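Local coordinates for 24-sterol C-methyltransferase (Haloferax volcanii, PDB 6F5Z), which is a putative methyltransferase, bound here to S-adenosyl-L-homocysteine, that forms a complex with the methyltransferase activator Trm112, at residues V140-E145 / M160-H165; V179-S184 / L220-A225; L188-P193 / E207-R212. One frame throughout, in Å; residues are numbered along the deposited sequence. Where two conformers were deposited one is given.

Interaction 1: V140-E145 / M160-H165; sequences VNYYEE and MTRWSH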
loop_
_atom_site.group_PDB
_atom_site.type_symbol
_atom_site.label_atom_id
_atom_site.label_comp_id
_atom_site.label_asym_id
_atom_site.label_seq_id
_atom_site.Cartn_x
_atom_site.Cartn_y
_atom_site.Cartn_z
ATOM N N VAL B 140 -6.834 -12.538 -0.735
ATOM C CA VAL B 140 -7.779 -13.571 -1.106
ATOM C C VAL B 140 -7.334 -14.265 -2.375
ATOM O O VAL B 140 -6.832 -13.606 -3.296
ATOM C CB VAL B 140 -9.228 -13.041 -1.291
ATOM C CG1 VAL B 140 -9.808 -12.482 0.015
ATOM C CG2 VAL B 140 -9.309 -11.994 -2.400
ATOM N N ASN B 141 -7.639 -15.582 -2.469
ATOM C CA ASN B 141 -7.395 -16.340 -3.691
ATOM C C ASN B 141 -8.678 -16.617 -4.463
ATOM O O ASN B 141 -8.588 -17.040 -5.611
ATOM C CB ASN B 141 -6.650 -17.667 -3.400
ATOM C CG ASN B 141 -5.245 -17.416 -2.922
ATOM O OD1 ASN B 141 -4.713 -16.343 -3.133
ATOM N ND2 ASN B 141 -4.623 -18.365 -2.243
ATOM N N TYR B 142 -9.846 -16.372 -3.851
ATOM C CA TYR B 142 -11.143 -16.584 -4.484
ATOM C C TYR B 142 -11.643 -15.188 -4.878
ATOM O O TYR B 142 -12.001 -14.398 -3.995
ATOM C CB TYR B 142 -12.103 -17.251 -3.497
ATOM C CG TYR B 142 -13.494 -17.470 -4.051
ATOM C CD1 TYR B 142 -13.742 -18.472 -4.992
ATOM C CD2 TYR B 142 -14.556 -16.695 -3.623
ATOM C CE1 TYR B 142 -15.032 -18.708 -5.476
ATOM C CE2 TYR B 142 -15.857 -16.941 -4.071
ATOM C CZ TYR B 142 -16.083 -17.936 -5.008
ATOM O OH TYR B 142 -17.368 -18.174 -5.448
ATOM N N TYR B 143 -11.629 -14.872 -6.188
ATOM C CA TYR B 143 -12.029 -13.572 -6.679
ATOM C C TYR B 143 -12.342 -13.700 -8.159
ATOM O O TYR B 143 -11.931 -14.687 -8.791
ATOM C CB TYR B 143 -10.989 -12.480 -6.334
ATOM C CG TYR B 143 -9.610 -12.726 -6.896
ATOM C CD1 TYR B 143 -8.665 -13.459 -6.178
ATOM C CD2 TYR B 143 -9.246 -12.216 -8.137
ATOM C CE1 TYR B 143 -7.395 -13.701 -6.695
ATOM C CE2 TYR B 143 -7.970 -12.446 -8.665
ATOM C CZ TYR B 143 -7.048 -13.185 -7.928
ATOM O OH TYR B 143 -5.783 -13.436 -8.432
ATOM N N GLU B 144 -13.068 -12.718 -8.713
ATOM C CA GLU B 144 -13.605 -12.859 -10.064
ATOM C C GLU B 144 -12.573 -13.150 -11.141
ATOM O O GLU B 144 -12.778 -14.075 -11.947
ATOM C CB GLU B 144 -14.436 -11.624 -10.463
ATOM C CG GLU B 144 -15.316 -11.867 -11.694
ATOM C CD GLU B 144 -16.407 -12.885 -11.429
ATOM O OE1 GLU B 144 -16.883 -12.989 -10.273
ATOM O OE2 GLU B 144 -16.850 -13.513 -12.417
ATOM N N GLU B 145 -11.493 -12.376 -11.179
ATOM C CA GLU B 145 -10.495 -12.508 -12.234
ATOM C C GLU B 145 -9.768 -13.863 -12.182
ATOM O O GLU B 145 -9.236 -14.296 -13.223
ATOM C CB GLU B 145 -9.490 -11.347 -12.172
ATOM C CG GLU B 145 -10.110 -10.002 -12.544
ATOM C CD GLU B 145 -10.721 -9.219 -11.389
ATOM O OE1 GLU B 145 -11.096 -9.827 -10.365
ATOM O OE2 GLU B 145 -10.827 -7.983 -11.519
ATOM N N MET B 160 -20.096 -18.305 -0.539
ATOM C CA MET B 160 -18.905 -17.468 -0.699
ATOM C C MET B 160 -19.211 -16.182 -1.504
ATOM O O MET B 160 -20.062 -16.208 -2.409
ATOM C CB MET B 160 -17.825 -18.294 -1.418
ATOM C CG MET B 160 -17.481 -19.595 -0.680
ATOM S SD MET B 160 -16.620 -20.778 -1.751
ATOM C CE MET B 160 -14.998 -20.014 -1.827
ATOM N N THR B 161 -18.475 -15.090 -1.234
ATOM C CA THR B 161 -18.629 -13.849 -1.968
ATOM C C THR B 161 -17.504 -13.786 -2.996
ATOM O O THR B 161 -16.322 -13.849 -2.643
ATOM C CB THR B 161 -18.643 -12.667 -0.998
ATOM O OG1 THR B 161 -19.877 -12.726 -0.273
ATOM C CG2 THR B 161 -18.565 -11.310 -1.725
ATOM N N ARG B 162 -17.875 -13.649 -4.267
ATOM C CA ARG B 162 -16.910 -13.632 -5.358
ATOM C C ARG B 162 -16.904 -12.237 -5.938
ATOM O O ARG B 162 -17.824 -11.851 -6.652
ATOM C CB ARG B 162 -17.279 -14.668 -6.430
ATOM C CG ARG B 162 -16.061 -15.018 -7.286
ATOM C CD ARG B 162 -16.380 -16.197 -8.196
ATOM N NE ARG B 162 -16.957 -15.720 -9.453
ATOM C CZ ARG B 162 -17.694 -16.459 -10.274
ATOM N NH1 ARG B 162 -18.139 -15.948 -11.411
ATOM N NH2 ARG B 162 -18.017 -17.702 -9.951
ATOM N N TRP B 163 -15.908 -11.433 -5.564
ATOM C CA TRP B 163 -15.834 -10.071 -6.052
ATOM C C TRP B 163 -14.671 -9.901 -6.987
ATOM O O TRP B 163 -13.643 -10.571 -6.824
ATOM C CB TRP B 163 -15.631 -9.077 -4.901
ATOM C CG TRP B 163 -16.852 -8.739 -4.095
ATOM C CD1 TRP B 163 -18.170 -8.959 -4.424
ATOM C CD2 TRP B 163 -16.855 -8.126 -2.807
ATOM N NE1 TRP B 163 -18.989 -8.528 -3.399
ATOM C CE2 TRP B 163 -18.200 -7.991 -2.399
ATOM C CE3 TRP B 163 -15.837 -7.699 -1.939
ATOM C CZ2 TRP B 163 -18.544 -7.441 -1.146
ATOM C CZ3 TRP B 163 -16.174 -7.132 -0.726
ATOM C CH2 TRP B 163 -17.515 -7.015 -0.335
ATOM N N SER B 164 -14.802 -8.948 -7.926
ATOM C CA SER B 164 -13.657 -8.583 -8.776
ATOM C C SER B 164 -12.695 -7.631 -8.016
ATOM O O SER B 164 -13.038 -7.115 -6.957
ATOM C CB SER B 164 -14.142 -7.841 -10.021
ATOM O OG SER B 164 -14.768 -6.656 -9.568
ATOM N N HIS B 165 -11.539 -7.324 -8.610
ATOM C CA HIS B 165 -10.630 -6.338 -8.005
ATOM C C HIS B 165 -11.429 -5.025 -7.776
ATOM O O HIS B 165 -11.366 -4.423 -6.695
ATOM C CB HIS B 165 -9.477 -6.018 -8.965
ATOM C CG HIS B 165 -8.421 -7.071 -9.086
ATOM N ND1 HIS B 165 -7.076 -6.712 -9.234
ATOM C CD2 HIS B 165 -8.502 -8.417 -9.040
ATOM C CE1 HIS B 165 -6.405 -7.856 -9.346
ATOM N NE2 HIS B 165 -7.214 -8.909 -9.269
HETATM O O HOH W 1 -14.033 -12.660 -3.479
HETATM O O HOH W 2 -17.940 -19.325 -7.690
HETATM O O HOH W 3 -19.819 -17.503 -4.811
HETATM O O HOH W 4 -5.228 -10.909 -9.554
#
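Two carboxylates of 140-145 receive N-H groups from 160-165. Arg-162 grips Glu-144 side-on in a salt bridge, NE bonding OE1 (2.9 Å, N-H...O 167°) and NH1 bonding OE2 (2.9 Å). NH1 meets the syn lone pair of OE2, whereas NE approaches OE1 from above the carboxylate plane, consistent with the 45° between the two flat groups. Glu-145, bent at chi2, takes the backbone N of His-165 in a fork, with N 3.1 Å from both OE1 and OE2.

Between the main chains, Glu-144 N donates to Trp-163 O (2.9 Å), and one water links Tyr-142 O, Thr-161 O and Trp-163 N.

The aromatic part centres on Tyr-142. Met-160 CE sits over the middle of one ring face, 3.6 Å from the centroid, a CH-pi contact, while SD, 4.5 Å from the centroid, adds a Met-aromatic contact; Arg-162 CG covers the opposite face. Tyr-143 lies alongside His-165, its hydroxyl bonded to Gly-217 O and joined through a water to His-165 NE2.

Ser-164 is the N-cap of helix 165-174, and the bonds to Trp-163 O and His-165 N hold the start of the long loop after strand 134-140 against its end, where that helix begins, in a Rossmann-like methyltransferase domain.

Interaction 2: V179-S184 / L220-A225; sequences VAEQDS and LTVGVA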
loop_
_atom_site.group_PDB
_atom_site.type_symbol
_atom_site.label_atom_id
_atom_site.label_comp_id
_atom_site.label_asym_id
_atom_site.label_seq_id
_atom_site.Cartn_x
_atom_site.Cartn_y
_atom_site.Cartn_z
ATOM N N VAL B 179 -8.848 3.253 -0.072
ATOM C CA VAL B 179 -8.033 2.183 -0.688
ATOM C C VAL B 179 -6.641 2.747 -0.945
ATOM O O VAL B 179 -6.490 3.717 -1.707
ATOM C CB VAL B 179 -8.687 1.648 -1.979
ATOM C CG1 VAL B 179 -7.814 0.604 -2.665
ATOM C CG2 VAL B 179 -10.070 1.070 -1.695
ATOM N N ALA B 180 -5.631 2.109 -0.340
ATOM C CA ALA B 180 -4.249 2.594 -0.487
ATOM C C ALA B 180 -3.429 1.855 -1.518
ATOM O O ALA B 180 -2.435 2.400 -2.010
ATOM C CB ALA B 180 -3.529 2.529 0.854
ATOM N N GLU B 181 -3.810 0.601 -1.799
ATOM C CA GLU B 181 -3.034 -0.240 -2.670
ATOM C C GLU B 181 -3.896 -1.406 -3.067
ATOM O O GLU B 181 -4.737 -1.855 -2.272
ATOM C CB GLU B 181 -1.828 -0.782 -1.854
ATOM C CG GLU B 181 -0.787 -1.463 -2.702
ATOM C CD GLU B 181 -0.655 -2.959 -2.502
ATOM O OE1 GLU B 181 -1.373 -3.718 -3.188
ATOM O OE2 GLU B 181 0.208 -3.376 -1.700
ATOM N N GLN B 182 -3.684 -1.905 -4.270
ATOM C CA GLN B 182 -4.339 -3.154 -4.652
ATOM C C GLN B 182 -3.412 -3.858 -5.631
ATOM O O GLN B 182 -2.920 -3.214 -6.559
ATOM C CB GLN B 182 -5.726 -2.939 -5.215
ATOM C CG GLN B 182 -6.400 -4.308 -5.444
ATOM C CD GLN B 182 -7.795 -4.167 -5.987
ATOM O OE1 GLN B 182 -7.940 -3.599 -7.087
ATOM N NE2 GLN B 182 -8.819 -4.649 -5.253
ATOM N N ASP B 183 -3.137 -5.136 -5.385
ATOM C CA ASP B 183 -2.147 -5.805 -6.221
ATOM C C ASP B 183 -2.397 -7.294 -6.323
ATOM O O ASP B 183 -3.180 -7.870 -5.575
ATOM C CB ASP B 183 -0.769 -5.605 -5.530
ATOM C CG ASP B 183 0.481 -5.725 -6.399
ATOM O OD1 ASP B 183 0.341 -5.780 -7.651
ATOM O OD2 ASP B 183 1.609 -5.634 -5.830
ATOM N N SER B 184 -1.690 -7.920 -7.277
ATOM C CA SER B 184 -1.633 -9.371 -7.430
ATOM C C SER B 184 -0.243 -9.810 -6.930
ATOM O O SER B 184 0.761 -9.206 -7.317
ATOM C CB SER B 184 -1.737 -9.730 -8.908
ATOM O OG SER B 184 -3.012 -9.364 -9.410
ATOM N N LEU B 220 -4.456 -8.737 -3.203
ATOM C CA LEU B 220 -4.330 -8.025 -1.953
ATOM C C LEU B 220 -4.955 -6.663 -2.123
ATOM O O LEU B 220 -4.589 -5.947 -3.061
ATOM C CB LEU B 220 -2.853 -7.834 -1.552
ATOM C CG LEU B 220 -2.596 -6.881 -0.361
ATOM C CD1 LEU B 220 -3.143 -7.497 0.964
ATOM C CD2 LEU B 220 -1.075 -6.596 -0.227
ATOM N N THR B 221 -5.875 -6.291 -1.179
ATOM C CA THR B 221 -6.415 -4.920 -1.193
ATOM C C THR B 221 -6.125 -4.350 0.186
ATOM O O THR B 221 -6.349 -5.020 1.192
ATOM C CB THR B 221 -7.934 -4.920 -1.454
ATOM O OG1 THR B 221 -8.229 -5.747 -2.601
ATOM C CG2 THR B 221 -8.489 -3.496 -1.720
ATOM N N VAL B 222 -5.604 -3.113 0.233
ATOM C CA VAL B 222 -5.233 -2.455 1.499
ATOM C C VAL B 222 -6.133 -1.247 1.719
ATOM O O VAL B 222 -6.228 -0.404 0.814
ATOM C CB VAL B 222 -3.768 -2.002 1.452
ATOM C CG1 VAL B 222 -3.360 -1.233 2.719
ATOM C CG2 VAL B 222 -2.849 -3.223 1.265
ATOM N N GLY B 223 -6.809 -1.214 2.863
ATOM C CA GLY B 223 -7.680 -0.102 3.232
ATOM C C GLY B 223 -7.168 0.612 4.473
ATOM O O GLY B 223 -6.461 0.029 5.288
ATOM N N VAL B 224 -7.435 1.926 4.558
ATOM C CA VAL B 224 -7.007 2.724 5.695
ATOM C C VAL B 224 -8.262 3.312 6.346
ATOM O O VAL B 224 -9.139 3.837 5.640
ATOM C CB VAL B 224 -6.039 3.848 5.267
ATOM C CG1 VAL B 224 -5.748 4.778 6.446
ATOM C CG2 VAL B 224 -4.736 3.255 4.755
ATOM N N ALA B 225 -8.358 3.145 7.674
ATOM C CA ALA B 225 -9.540 3.637 8.419
ATOM C C ALA B 225 -9.402 5.143 8.576
ATOM O O ALA B 225 -8.364 5.638 8.960
ATOM C CB ALA B 225 -9.646 2.965 9.790
#
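Gln-182 rises from its strand with CG anti to the backbone N and the chain extended beyond, alongside Thr-221 and pointing the same way. Its CB and CG pass the backbone O of Leu-220, with Gln-182 CG 3.4 Å from Leu-220 O. CD stands 3.8 Å from Thr-221 OG1, and NE2 completes the approach with a 2.9 Å hydrogen bond to OG1. At 173°, with OG1 almost in the amide plane, this bond is nearly straight. NE2 also donates to His-165 O and OE1 accepts from Arg-169, so the amide is held at both ends and its rotation is fixed.

The backbones run antiparallel (167° between axes). Asp-183 and Leu-220 form a hydrogen-bonded pair, joined by Asp-183 N to Leu-220 O (2.9 Å) and Leu-220 N to Asp-183 O (2.8 Å). Further along, Ala-180 N donates to Val-222 O (2.8 Å) while Val-222 N donates to Glu-181 O (2.9 Å). Two residues thus face one, a classic beta bulge, and Glu-181 N is buried with no partner in the model. These are the sixth and seventh strands of the class I methyltransferase sheet, order 3-2-1-4-5-7-6, where the reversed seventh strand, 218-224, lies between 134-140 and 178-185.

On the face carrying Glu-181 and Leu-220, Glu-181 bends at chi2 and crosses Leu-220 at about a right angle, OE2 lying 3.8 Å from CD2. That carboxylate pairs with Arg-33 but also lies close to Glu-181 of the second subunit, a proximity that may raise its proton affinity. Backbone hydrogen bonds from Gln-182 and packing between the two copies of Ala-180 also join this outermost strand of the chain to the second subunit.

Interaction 3: L188-P193 / E207-R212; sequences LDIDIP and EAMVER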
loop_
_atom_site.group_PDB
_atom_site.type_symbol
_atom_site.label_atom_id
_atom_site.label_comp_id
_atom_site.label_asym_id
_atom_site.label_seq_id
_atom_site.Cartn_x
_atom_site.Cartn_y
_atom_site.Cartn_z
ATOM N N LEU B 188 5.343 -18.031 -6.551
ATOM C CA LEU B 188 6.506 -18.493 -7.337
ATOM C C LEU B 188 7.055 -19.793 -6.784
ATOM O O LEU B 188 7.961 -20.375 -7.392
ATOM C CB LEU B 188 7.618 -17.440 -7.278
ATOM C CG LEU B 188 7.313 -16.058 -7.876
ATOM C CD1 LEU B 188 8.561 -15.174 -7.863
ATOM C CD2 LEU B 188 6.729 -16.141 -9.274
ATOM N N ASP B 189 6.574 -20.227 -5.624
ATOM C CA ASP B 189 7.109 -21.406 -4.953
ATOM C C ASP B 189 6.485 -22.689 -5.389
ATOM O O ASP B 189 7.146 -23.728 -5.363
ATOM C CB ASP B 189 6.980 -21.277 -3.435
ATOM C CG ASP B 189 7.866 -20.166 -2.928
ATOM O OD1 ASP B 189 9.084 -20.224 -3.184
ATOM O OD2 ASP B 189 7.325 -19.180 -2.374
ATOM N N ILE B 190 5.197 -22.672 -5.713
ATOM C CA ILE B 190 4.551 -23.924 -6.104
ATOM C C ILE B 190 5.185 -24.470 -7.383
ATOM O O ILE B 190 5.409 -23.728 -8.346
ATOM C CB ILE B 190 2.998 -23.767 -6.208
ATOM C CG1 ILE B 190 2.330 -25.145 -6.381
ATOM C CG2 ILE B 190 2.598 -22.757 -7.297
ATOM C CD1 ILE B 190 0.786 -25.166 -6.197
ATOM N N ASP B 191 5.508 -25.776 -7.359
ATOM C CA ASP B 191 6.150 -26.420 -8.507
ATOM C C ASP B 191 5.132 -26.607 -9.633
ATOM O O ASP B 191 3.990 -27.000 -9.391
ATOM C CB ASP B 191 6.700 -27.803 -8.083
ATOM C CG ASP B 191 7.378 -28.582 -9.206
ATOM O OD1 ASP B 191 8.397 -28.089 -9.743
ATOM O OD2 ASP B 191 6.887 -29.685 -9.545
ATOM N N ILE B 192 5.540 -26.273 -10.842
ATOM C CA ILE B 192 4.692 -26.456 -12.017
ATOM C C ILE B 192 5.394 -27.512 -12.885
ATOM O O ILE B 192 6.472 -27.235 -13.414
ATOM C CB ILE B 192 4.399 -25.147 -12.774
ATOM C CG1 ILE B 192 3.608 -24.192 -11.820
ATOM C CG2 ILE B 192 3.569 -25.439 -14.062
ATOM C CD1 ILE B 192 3.295 -22.881 -12.406
ATOM N N PRO B 193 4.827 -28.736 -12.968
ATOM C CA PRO B 193 5.491 -29.793 -13.767
ATOM C C PRO B 193 5.608 -29.440 -15.250
ATOM O O PRO B 193 4.947 -28.542 -15.774
ATOM C CB PRO B 193 4.554 -31.004 -13.596
ATOM C CG PRO B 193 3.714 -30.726 -12.399
ATOM C CD PRO B 193 3.560 -29.219 -12.382
ATOM N N GLU B 207 -0.588 -24.310 -19.010
ATOM C CA GLU B 207 -0.888 -22.884 -19.200
ATOM C C GLU B 207 -1.839 -22.382 -18.114
ATOM O O GLU B 207 -1.693 -21.256 -17.629
ATOM C CB GLU B 207 -1.550 -22.615 -20.580
ATOM C CG GLU B 207 -0.611 -22.706 -21.769
ATOM C CD GLU B 207 -0.425 -24.075 -22.411
ATOM O OE1 GLU B 207 -0.603 -25.113 -21.725
ATOM O OE2 GLU B 207 0.055 -24.095 -23.569
ATOM N N ALA B 208 -2.840 -23.214 -17.760
ATOM C CA ALA B 208 -3.816 -22.792 -16.746
ATOM C C ALA B 208 -3.171 -22.706 -15.369
ATOM O O ALA B 208 -3.448 -21.765 -14.613
ATOM C CB ALA B 208 -4.991 -23.780 -16.727
ATOM N N MET B 209 -2.288 -23.645 -15.052
ATOM C CA MET B 209 -1.609 -23.635 -13.755
ATOM C C MET B 209 -0.692 -22.412 -13.668
ATOM O O MET B 209 -0.649 -21.734 -12.631
ATOM C CB MET B 209 -0.818 -24.932 -13.546
ATOM C CG MET B 209 -0.364 -25.082 -12.125
ATOM S SD MET B 209 0.428 -26.697 -11.888
ATOM C CE MET B 209 0.628 -26.642 -10.068
ATOM N N VAL B 210 0.048 -22.118 -14.753
ATOM C CA VAL B 210 0.955 -20.963 -14.751
ATOM C C VAL B 210 0.108 -19.705 -14.557
ATOM O O VAL B 210 0.479 -18.856 -13.752
ATOM C CB VAL B 210 1.774 -20.879 -16.065
ATOM C CG1 VAL B 210 2.508 -19.544 -16.181
ATOM C CG2 VAL B 210 2.764 -22.026 -16.146
ATOM N N GLU B 211 -1.014 -19.579 -15.278
ATOM C CA GLU B 211 -1.877 -18.401 -15.171
ATOM C C GLU B 211 -2.384 -18.250 -13.730
ATOM O O GLU B 211 -2.296 -17.162 -13.156
ATOM C CB GLU B 211 -3.047 -18.511 -16.159
ATOM C CG GLU B 211 -3.878 -17.255 -16.216
ATOM C CD GLU B 211 -5.041 -17.401 -17.177
ATOM O OE1 GLU B 211 -5.840 -18.354 -17.015
ATOM O OE2 GLU B 211 -5.114 -16.589 -18.123
ATOM N N ARG B 212 -2.829 -19.345 -13.114
ATOM C CA ARG B 212 -3.344 -19.313 -11.742
ATOM C C ARG B 212 -2.303 -18.746 -10.769
ATOM O O ARG B 212 -2.610 -17.861 -9.958
ATOM C CB ARG B 212 -3.779 -20.721 -11.255
ATOM C CG ARG B 212 -3.962 -20.850 -9.730
ATOM C CD ARG B 212 -5.106 -19.978 -9.205
ATOM N NE ARG B 212 -5.171 -20.136 -7.753
ATOM C CZ ARG B 212 -4.460 -19.401 -6.893
ATOM N NH1 ARG B 212 -3.665 -18.432 -7.332
ATOM N NH2 ARG B 212 -4.524 -19.650 -5.588
#
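Residues 207-212 are regular helix, with Glu-211 N bonded to Glu-207 O and Arg-212 N to Ala-208 O, whereas 188-193 has no regular structure and is extended from Ile-190 onward. The main chains remain well apart: the closest CA pair, Ile-192 and Met-209, is separated by 7.1 Å, and no hydrogen bond crosses. Side chains therefore span the interval.

Met-209 does most of this. CG is anti to the backbone N (chi1 -168°) and the remaining torsions are also anti, so the chain projects straight from the helix into the loop. It meets Ile-192 tip to tip, with SD 4.0 Å from Ile-192 CG2 and close to CG1. Pro-193 crosses at about a right angle, its CD 4.1 Å from SD. Beyond the sulfur, CE lies 4.1 Å from Ile-190 CD1 and 3.4 Å from the backbone O of Asp-191.

Ile-192, with CG1 anti to its carbonyl carbon, also turns toward the next helical residue: CD1 reaches 3.8 Å from Val-210 CA and 3.9 Å from Val-210 CG2. An alanine here would lose CG1, CG2 and CD1, and would probably loosen the loop's hold on both Met-209 and Val-210.

Polar bonds flank the apolar patch, as Ile-190 O accepts from Arg-214 and Pro-193 O from Arg-206, both on helix 206-216. The arrangement is apolar loop-on-helix packing at the surface, within the excursion between the sixth and seventh strands of the methyltransferase sheet.

How the interactions relate
Interaction 2 is the buried contact, interaction 1 is partly buried and interaction 3 lies at the surface, about 21 Å from the chain centre to the contact centre. Their chemistry follows: backbone bonding between the last two strands of the chain's sheet, mixed charge, water and ring contacts where a loop enters a helix, and mainly apolar contacts, with no hydrogen bond between the segments, in the outer loop. Interaction 1 abuts interaction 2, since the His-165 carbonyl probably accepts from the Gln-182 amide, and it touches interaction 3 where Asn-141 packs on Arg-212. Interaction 3 is nested within the chain that interaction 2 closes, with helix 206-216 leading directly into strand 218-224. Interaction 2 alone adjoins the second subunit.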